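Local structure of neurotoxin (Clostridium botulinum, 2QN0) at residues P74-T79 and P196-T201; N305-A310 and K317-Y322; A30-K35 and N144-T149. The protein is a zinc-dependent protease light chain of botulinum neurotoxin type C1 that probably cleaves neuronal SNARE proteins, with reported dual substrate specificity. All coordinates share one frame; numbering follows the deposited sequence.

Contact 1. Residues P74-T79 and P196-T201; sequences PNYLST and PRFMLT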
loop_
_atom_site.group_PDB
_atom_site.type_symbol
_atom_site.label_atom_id
_atom_site.label_comp_id
_atom_site.label_asym_id
_atom_site.label_seq_id
_atom_site.Cartn_x
_atom_site.Cartn_y
_atom_site.Cartn_z
ATOM N N PRO A 74 11.711 -18.990 4.409
ATOM C CA PRO A 74 12.026 -18.461 5.738
ATOM C C PRO A 74 13.301 -17.630 5.821
ATOM O O PRO A 74 13.495 -16.888 6.780
ATOM C CB PRO A 74 12.098 -19.721 6.596
ATOM C CG PRO A 74 12.661 -20.727 5.638
ATOM C CD PRO A 74 11.849 -20.458 4.385
ATOM N N ASN A 75 14.161 -17.738 4.814
ATOM C CA ASN A 75 15.414 -16.989 4.826
ATOM C C ASN A 75 15.396 -15.695 4.016
ATOM O O ASN A 75 16.371 -14.944 4.028
ATOM C CB ASN A 75 16.561 -17.882 4.345
ATOM C CG ASN A 75 16.689 -19.148 5.166
ATOM O OD1 ASN A 75 16.741 -19.099 6.396
ATOM N ND2 ASN A 75 16.739 -20.290 4.492
ATOM N N TYR A 76 14.301 -15.428 3.311
ATOM C CA TYR A 76 14.216 -14.198 2.529
ATOM C C TYR A 76 14.175 -12.998 3.479
ATOM O O TYR A 76 13.338 -12.942 4.382
ATOM C CB TYR A 76 12.969 -14.208 1.639
ATOM C CG TYR A 76 12.787 -12.929 0.861
ATOM C CD1 TYR A 76 13.777 -12.472 -0.006
ATOM C CD2 TYR A 76 11.632 -12.159 1.008
ATOM C CE1 TYR A 76 13.627 -11.279 -0.708
ATOM C CE2 TYR A 76 11.472 -10.963 0.310
ATOM C CZ TYR A 76 12.470 -10.530 -0.543
ATOM O OH TYR A 76 12.322 -9.346 -1.229
ATOM N N LEU A 77 15.086 -12.050 3.262
ATOM C CA LEU A 77 15.210 -10.842 4.082
ATOM C C LEU A 77 15.776 -11.106 5.473
ATOM O O LEU A 77 15.603 -10.291 6.378
ATOM C CB LEU A 77 13.861 -10.128 4.231
ATOM C CG LEU A 77 13.354 -9.305 3.050
ATOM C CD1 LEU A 77 12.146 -8.471 3.500
ATOM C CD2 LEU A 77 14.460 -8.391 2.543
ATOM N N SER A 78 16.461 -12.230 5.646
ATOM C CA SER A 78 17.025 -12.563 6.949
ATOM C C SER A 78 18.339 -11.842 7.231
ATOM O O SER A 78 18.617 -11.483 8.372
ATOM C CB SER A 78 17.240 -14.079 7.066
ATOM O OG SER A 78 18.121 -14.551 6.061
ATOM N N THR A 79 19.142 -11.629 6.194
ATOM C CA THR A 79 20.433 -10.967 6.358
ATOM C C THR A 79 20.377 -9.474 6.068
ATOM O O THR A 79 19.474 -8.999 5.379
ATOM C CB THR A 79 21.491 -11.586 5.430
ATOM O OG1 THR A 79 21.122 -11.352 4.066
ATOM C CG2 THR A 79 21.601 -13.086 5.670
ATOM N N PRO A 196 7.860 -6.328 -4.263
ATOM C CA PRO A 196 7.560 -6.107 -5.679
ATOM C C PRO A 196 8.373 -6.891 -6.703
ATOM O O PRO A 196 7.889 -7.114 -7.812
ATOM C CB PRO A 196 7.736 -4.598 -5.842
ATOM C CG PRO A 196 7.399 -4.065 -4.484
ATOM C CD PRO A 196 8.101 -5.046 -3.576
ATOM N N ARG A 197 9.590 -7.318 -6.359
ATOM C CA ARG A 197 10.383 -8.052 -7.347
ATOM C C ARG A 197 9.839 -9.446 -7.635
ATOM O O ARG A 197 10.265 -10.093 -8.589
ATOM C CB ARG A 197 11.868 -8.127 -6.948
ATOM C CG ARG A 197 12.262 -9.197 -5.954
ATOM C CD ARG A 197 13.795 -9.288 -5.907
ATOM N NE ARG A 197 14.291 -10.183 -4.864
ATOM C CZ ARG A 197 14.298 -11.510 -4.947
ATOM N NH1 ARG A 197 13.836 -12.114 -6.031
ATOM N NH2 ARG A 197 14.768 -12.236 -3.940
ATOM N N PHE A 198 8.910 -9.917 -6.809
ATOM C CA PHE A 198 8.283 -11.219 -7.046
ATOM C C PHE A 198 7.043 -10.864 -7.858
ATOM O O PHE A 198 6.022 -10.449 -7.305
ATOM C CB PHE A 198 7.913 -11.884 -5.721
ATOM C CG PHE A 198 9.089 -12.485 -5.004
ATOM C CD1 PHE A 198 9.437 -13.817 -5.208
ATOM C CD2 PHE A 198 9.872 -11.712 -4.155
ATOM C CE1 PHE A 198 10.552 -14.370 -4.577
ATOM C CE2 PHE A 198 10.991 -12.256 -3.519
ATOM C CZ PHE A 198 11.329 -13.587 -3.732
ATOM N N MET A 199 7.147 -11.025 -9.173
ATOM C CA MET A 199 6.074 -10.647 -10.084
ATOM C C MET A 199 5.093 -11.714 -10.545
ATOM O O MET A 199 5.474 -12.810 -10.951
ATOM C CB MET A 199 6.682 -9.988 -11.323
ATOM C CG MET A 199 7.575 -8.801 -11.015
ATOM S SD MET A 199 8.581 -8.352 -12.438
ATOM C CE MET A 199 10.043 -9.373 -12.140
ATOM N N LEU A 200 3.818 -11.350 -10.501
ATOM C CA LEU A 200 2.732 -12.212 -10.936
ATOM C C LEU A 200 2.776 -12.243 -12.465
ATOM O O LEU A 200 3.114 -11.239 -13.098
ATOM C CB LEU A 200 1.411 -11.617 -10.426
ATOM C CG LEU A 200 0.029 -12.120 -10.844
ATOM C CD1 LEU A 200 -0.989 -11.711 -9.775
ATOM C CD2 LEU A 200 -0.354 -11.541 -12.198
ATOM N N THR A 201 2.465 -13.395 -13.058
ATOM C CA THR A 201 2.468 -13.527 -14.515
ATOM C C THR A 201 1.063 -13.834 -15.029
ATOM O O THR A 201 0.265 -14.463 -14.333
ATOM C CB THR A 201 3.442 -14.630 -14.978
ATOM O OG1 THR A 201 3.125 -15.861 -14.320
ATOM C CG2 THR A 201 4.883 -14.236 -14.643
HETATM O O HOH W 1 14.442 -8.399 -2.541
#
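Y76 swings its ring out opposite the backbone N (chi1 177°) and F198 places its own ring anti to the carbonyl carbon (chi1 -77°), which brings the two aromatics together between their loops. The pair is T-shaped: the edge of F198 points at a face of Y76, with planes 78° apart and CE2 of F198 3.7 Å from CZ of Y76. CG of L77 covers the opposite face of the Y76 ring. The guanidinium of R197 approaches obliquely, its plane nearly perpendicular to the ring and NH2 3.6 Å from CE1 of Y76, while CE2 of F198 sits over the centre of the guanidinium face. A water at the ring edge bridges the two, 2.7 Å from Y76 OH and accepting from R197 NE at 2.9 Å. S195 OG also hydrogen-bonds to the hydroxyl, so the buried phenol is held by more than ring packing. Y76 and L77 form the middle of a type II beta turn from N75 to S78, where S78 OG and S78 N both donate to N75 O. The arrangement is an edge-to-face aromatic pair that joins the turn preceding helix 80-97 to the loop following strand 190-193 in this zinc protease fold.

Contact 2. Residues N305-A310 and K317-Y322; sequences NSITTA and KYIGEY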
loop_
_atom_site.group_PDB
_atom_site.type_symbol
_atom_site.label_atom_id
_atom_site.label_comp_id
_atom_site.label_asym_id
_atom_site.label_seq_id
_atom_site.Cartn_x
_atom_site.Cartn_y
_atom_site.Cartn_z
ATOM N N ASN A 305 -15.246 21.370 14.554
ATOM C CA ASN A 305 -15.857 22.579 15.095
ATOM C C ASN A 305 -15.954 22.484 16.613
ATOM O O ASN A 305 -16.433 23.412 17.265
ATOM C CB ASN A 305 -17.274 22.781 14.540
ATOM C CG ASN A 305 -17.291 23.114 13.067
ATOM O OD1 ASN A 305 -16.515 23.944 12.593
ATOM N ND2 ASN A 305 -18.198 22.479 12.333
ATOM N N SER A 306 -15.490 21.370 17.176
ATOM C CA SER A 306 -15.585 21.154 18.618
ATOM C C SER A 306 -14.284 20.882 19.368
ATOM O O SER A 306 -14.310 20.685 20.583
ATOM C CB SER A 306 -16.535 19.983 18.887
ATOM O OG SER A 306 -17.705 20.082 18.094
ATOM N N ILE A 307 -13.153 20.868 18.672
ATOM C CA ILE A 307 -11.888 20.568 19.341
ATOM C C ILE A 307 -11.458 21.590 20.387
ATOM O O ILE A 307 -11.293 22.772 20.087
ATOM C CB ILE A 307 -10.731 20.411 18.330
ATOM C CG1 ILE A 307 -11.137 19.453 17.204
ATOM C CG2 ILE A 307 -9.507 19.865 19.047
ATOM C CD1 ILE A 307 -11.500 18.053 17.680
ATOM N N THR A 308 -11.255 21.115 21.614
ATOM C CA THR A 308 -10.827 21.971 22.716
ATOM C C THR A 308 -9.629 21.380 23.450
ATOM O O THR A 308 -8.953 22.073 24.213
ATOM C CB THR A 308 -11.948 22.159 23.748
ATOM O OG1 THR A 308 -12.261 20.894 24.340
ATOM C CG2 THR A 308 -13.187 22.730 23.088
ATOM N N THR A 309 -9.366 20.096 23.227
ATOM C CA THR A 309 -8.257 19.439 23.898
ATOM C C THR A 309 -7.570 18.411 23.007
ATOM O O THR A 309 -8.157 17.910 22.046
ATOM C CB THR A 309 -8.737 18.756 25.198
ATOM O OG1 THR A 309 -7.620 18.173 25.879
ATOM C CG2 THR A 309 -9.761 17.679 24.888
ATOM N N ALA A 310 -6.320 18.101 23.330
ATOM C CA ALA A 310 -5.550 17.142 22.551
ATOM C C ALA A 310 -4.711 16.235 23.437
ATOM O O ALA A 310 -4.331 16.608 24.550
ATOM C CB ALA A 310 -4.651 17.882 21.568
ATOM N N LYS A 317 -1.385 23.270 22.052
ATOM C CA LYS A 317 -1.030 24.528 21.408
ATOM C C LYS A 317 -1.041 24.443 19.880
ATOM O O LYS A 317 -0.929 25.462 19.199
ATOM C CB LYS A 317 0.349 24.993 21.888
ATOM C CG LYS A 317 1.509 24.182 21.338
ATOM C CD LYS A 317 2.845 24.669 21.892
ATOM C CE LYS A 317 3.074 24.184 23.313
ATOM N NZ LYS A 317 3.232 22.698 23.370
ATOM N N TYR A 318 -1.190 23.234 19.344
ATOM C CA TYR A 318 -1.198 23.046 17.896
ATOM C C TYR A 318 -2.548 22.592 17.342
ATOM O O TYR A 318 -2.624 22.085 16.224
ATOM C CB TYR A 318 -0.114 22.036 17.501
ATOM C CG TYR A 318 1.266 22.432 17.981
ATOM C CD1 TYR A 318 1.859 23.613 17.546
ATOM C CD2 TYR A 318 1.959 21.644 18.902
ATOM C CE1 TYR A 318 3.110 24.010 18.018
ATOM C CE2 TYR A 318 3.213 22.030 19.381
ATOM C CZ TYR A 318 3.779 23.214 18.935
ATOM O OH TYR A 318 5.009 23.610 19.410
ATOM N N ILE A 319 -3.611 22.781 18.116
ATOM C CA ILE A 319 -4.940 22.376 17.669
ATOM C C ILE A 319 -5.344 23.113 16.395
ATOM O O ILE A 319 -5.892 22.510 15.471
ATOM C CB ILE A 319 -5.996 22.615 18.776
ATOM C CG1 ILE A 319 -5.786 21.605 19.907
ATOM C CG2 ILE A 319 -7.403 22.497 18.203
ATOM C CD1 ILE A 319 -6.687 21.819 21.115
ATOM N N GLY A 320 -5.060 24.411 16.340
ATOM C CA GLY A 320 -5.409 25.193 15.166
ATOM C C GLY A 320 -4.682 24.718 13.922
ATOM O O GLY A 320 -5.261 24.649 12.836
ATOM N N GLU A 321 -3.404 24.394 14.086
ATOM C CA GLU A 321 -2.572 23.918 12.986
ATOM C C GLU A 321 -3.134 22.636 12.385
ATOM O O GLU A 321 -3.253 22.508 11.165
ATOM C CB GLU A 321 -1.152 23.635 13.485
ATOM C CG GLU A 321 -0.217 23.078 12.416
ATOM C CD GLU A 321 1.085 22.559 12.999
ATOM O OE1 GLU A 321 1.564 23.152 13.987
ATOM O OE2 GLU A 321 1.634 21.569 12.466
ATOM N N TYR A 322 -3.467 21.681 13.244
ATOM C CA TYR A 322 -3.987 20.415 12.753
ATOM C C TYR A 322 -5.414 20.506 12.246
ATOM O O TYR A 322 -5.814 19.749 11.364
ATOM C CB TYR A 322 -3.814 19.329 13.817
ATOM C CG TYR A 322 -2.370 18.888 13.862
ATOM C CD1 TYR A 322 -1.440 19.541 14.672
ATOM C CD2 TYR A 322 -1.901 17.925 12.969
ATOM C CE1 TYR A 322 -0.074 19.251 14.580
ATOM C CE2 TYR A 322 -0.549 17.631 12.865
ATOM C CZ TYR A 322 0.360 18.300 13.667
ATOM O OH TYR A 322 1.700 18.040 13.513
#
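This is a small apolar contact at the surface, in which I319, on the first turn of helix 319-330, packs against I307 and the start of the short strand 309-311. I319 alone makes the contact from the helix side. Its CG2 meets CG2 of I307 at 3.5 Å, closer than methyl groups usually sit, and also lies 3.9 Å from CB of I307. In I307 a chi1 of -50° puts CG1 beside the backbone N and leaves CG2 anti to it, and this methyl faces the helix while the CG1-CD1 branch leads away. The longer branch of I319 is extended (chi2 175°) and carries CD1 past I307 to the main chain beyond: CD1 is 3.8 Å from T308 C and 3.8 Å from T309 N, the two atoms of one peptide bond. Further along, CB of A310 approaches CG1 of I319 at a looser 4.2 Å. F127, on the parallel partner strand 126-128, touches both I307 and A310 and so extends the apolar patch. The backbone of T308 and T309 bonds to N125, and that of T309 also to F127, while A310 N bonds to N316 OD1. Between the two segments, aliphatic carbons meet each other and a peptide; the contact is apolar, and dispersion probably contributes most, without a polar bond to set direction.

Contact 3. Residues A30-K35 and N144-T149; sequences ANEPEK and NNWVKT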
loop_
_atom_site.group_PDB
_atom_site.type_symbol
_atom_site.label_atom_id
_atom_site.label_comp_id
_atom_site.label_asym_id
_atom_site.label_seq_id
_atom_site.Cartn_x
_atom_site.Cartn_y
_atom_site.Cartn_z
ATOM N N ALA A 30 9.411 -9.602 15.360
ATOM C CA ALA A 30 10.429 -8.735 15.946
ATOM C C ALA A 30 10.507 -8.817 17.465
ATOM O O ALA A 30 9.507 -8.640 18.159
ATOM C CB ALA A 30 10.188 -7.294 15.517
ATOM N N ASN A 31 11.708 -9.082 17.973
ATOM C CA ASN A 31 11.927 -9.178 19.411
ATOM C C ASN A 31 12.625 -7.924 19.929
ATOM O O ASN A 31 12.725 -7.712 21.137
ATOM C CB ASN A 31 12.763 -10.417 19.742
ATOM C CG ASN A 31 12.084 -11.707 19.318
ATOM O OD1 ASN A 31 11.907 -11.969 18.128
ATOM N ND2 ASN A 31 11.691 -12.517 20.294
ATOM N N GLU A 32 13.114 -7.102 19.006
ATOM C CA GLU A 32 13.781 -5.852 19.359
ATOM C C GLU A 32 13.397 -4.784 18.333
ATOM O O GLU A 32 12.820 -5.098 17.293
ATOM C CB GLU A 32 15.304 -6.038 19.390
ATOM C CG GLU A 32 15.930 -6.483 18.081
ATOM C CD GLU A 32 17.449 -6.524 18.154
ATOM O OE1 GLU A 32 17.984 -7.181 19.071
ATOM O OE2 GLU A 32 18.107 -5.903 17.294
ATOM N N PRO A 33 13.693 -3.507 18.623
ATOM C CA PRO A 33 13.357 -2.425 17.690
ATOM C C PRO A 33 13.855 -2.704 16.274
ATOM O O PRO A 33 14.898 -3.332 16.087
ATOM C CB PRO A 33 14.032 -1.213 18.321
ATOM C CG PRO A 33 13.870 -1.496 19.785
ATOM C CD PRO A 33 14.254 -2.961 19.872
ATOM N N GLU A 34 13.103 -2.232 15.284
ATOM C CA GLU A 34 13.452 -2.436 13.882
ATOM C C GLU A 34 13.934 -1.149 13.232
ATOM O O GLU A 34 13.321 -0.094 13.398
ATOM C CB GLU A 34 12.237 -2.966 13.114
ATOM C CG GLU A 34 11.740 -4.315 13.593
ATOM C CD GLU A 34 10.457 -4.737 12.893
ATOM O OE1 GLU A 34 9.363 -4.344 13.349
ATOM O OE2 GLU A 34 10.550 -5.449 11.877
ATOM N N LYS A 35 15.028 -1.235 12.480
ATOM C CA LYS A 35 15.572 -0.061 11.809
ATOM C C LYS A 35 14.614 0.371 10.699
ATOM O O LYS A 35 14.189 -0.447 9.885
ATOM C CB LYS A 35 16.957 -0.371 11.230
ATOM C CG LYS A 35 17.745 0.867 10.823
ATOM C CD LYS A 35 19.199 0.520 10.535
ATOM C CE LYS A 35 20.011 1.764 10.205
ATOM N NZ LYS A 35 21.447 1.426 9.992
ATOM N N ASN A 144 22.642 -3.059 27.334
ATOM C CA ASN A 144 22.165 -4.227 26.608
ATOM C C ASN A 144 20.646 -4.176 26.479
ATOM O O ASN A 144 19.981 -5.211 26.424
ATOM C CB ASN A 144 22.594 -5.509 27.330
ATOM C CG ASN A 144 22.247 -5.494 28.810
ATOM O OD1 ASN A 144 23.128 -5.603 29.664
ATOM N ND2 ASN A 144 20.962 -5.359 29.118
ATOM N N ASN A 145 20.104 -2.963 26.423
ATOM C CA ASN A 145 18.660 -2.781 26.315
ATOM C C ASN A 145 18.274 -1.620 25.402
ATOM O O ASN A 145 19.129 -0.886 24.905
ATOM C CB ASN A 145 18.064 -2.547 27.704
ATOM C CG ASN A 145 18.418 -3.648 28.680
ATOM O OD1 ASN A 145 18.056 -4.808 28.485
ATOM N ND2 ASN A 145 19.134 -3.289 29.740
ATOM N N TRP A 146 16.971 -1.469 25.188
ATOM C CA TRP A 146 16.439 -0.398 24.354
ATOM C C TRP A 146 15.484 0.446 25.182
ATOM O O TRP A 146 14.702 -0.085 25.967
ATOM C CB TRP A 146 15.682 -0.966 23.152
ATOM C CG TRP A 146 16.545 -1.676 22.160
ATOM C CD1 TRP A 146 16.955 -2.977 22.207
ATOM C CD2 TRP A 146 17.098 -1.123 20.961
ATOM N NE1 TRP A 146 17.728 -3.271 21.108
ATOM C CE2 TRP A 146 17.832 -2.150 20.327
ATOM C CE3 TRP A 146 17.045 0.142 20.361
ATOM C CZ2 TRP A 146 18.508 -1.951 19.119
ATOM C CZ3 TRP A 146 17.718 0.339 19.158
ATOM C CH2 TRP A 146 18.438 -0.703 18.551
ATOM N N VAL A 147 15.550 1.761 25.007
ATOM C CA VAL A 147 14.673 2.658 25.748
ATOM C C VAL A 147 13.945 3.618 24.813
ATOM O O VAL A 147 14.527 4.142 23.862
ATOM C CB VAL A 147 15.463 3.485 26.791
ATOM C CG1 VAL A 147 16.478 4.378 26.093
ATOM C CG2 VAL A 147 14.499 4.320 27.622
ATOM N N LYS A 148 12.667 3.844 25.093
ATOM C CA LYS A 148 11.864 4.748 24.286
ATOM C C LYS A 148 12.317 6.184 24.509
ATOM O O LYS A 148 12.531 6.605 25.647
ATOM C CB LYS A 148 10.387 4.605 24.655
ATOM C CG LYS A 148 9.468 5.576 23.935
ATOM C CD LYS A 148 8.009 5.273 24.236
ATOM C CE LYS A 148 7.085 6.287 23.579
ATOM N NZ LYS A 148 5.655 5.934 23.786
ATOM N N THR A 149 12.469 6.931 23.421
ATOM C CA THR A 149 12.896 8.321 23.502
ATOM C C THR A 149 11.826 9.243 22.935
ATOM O O THR A 149 11.952 10.467 22.988
ATOM C CB THR A 149 14.196 8.547 22.718
ATOM O OG1 THR A 149 13.993 8.182 21.347
ATOM C CG2 THR A 149 15.320 7.707 23.304
#
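The ammonium NZ of K35 is gripped by the carbonyl oxygens of Y10 and D12, two residues along the chain from P33, the proline that leans over one face of the W146 indole with CD and CG leading. That CH-pi contact is the heart of the pairing. CD of P33 stands 3.4 Å above the centroid of the five-membered ring of W146 and only 6° off its normal, a nearly ideal direction, aided by the slightly acidic hydrogens on a carbon bonded to the proline nitrogen. CG of P33 settles beside the CG-CD2 bond, 3.5 Å from CD2 of W146, and CB of P33 lies over CE3 of W146 at 3.9 Å. The pyrrolidine is steeply tilted, its N and CA standing farther from the indole plane than these three carbons. W146 offers this face because its CG stands anti to the carbonyl carbon (chi1 -67°) and its ring is turned across the side-chain axis (chi2 84°). CB of E32 approaches NE1 of W146 obliquely at 4.1 Å. The ring of Y21 meets the indole and also touches P33, and W146 packs on R141 while P33 packs on K139. In the mixed sheet, strands 136-141 and 19-23 run between 146-152, an outermost strand, and 34-38. P33, just before strand 34-38, and W146, on strand 146-152, therefore meet across side chains of the two intervening strands, with their CA atoms 7.6 Å apart.

The three contacts are separate patches of one protease fold. Contacts 1 and 3 have centres 25 Å apart and nearest atoms about 9 Å apart, and their segments alternate along the chain. Contact 2 forms later in the sequence, on the other side of the chain's centre from contact 1; their centres are 44 Å apart, while the centres of contacts 2 and 3 are 32 Å apart. The segment 196-201 of contact 1 also touches P223, through P196 and M199, at the start of helix 223-238, which carries the zinc ligands H229 and H233, with E269 completing the protein ligands. Contacts 2 and 3 are structural packing, at a helix start and a sheet edge.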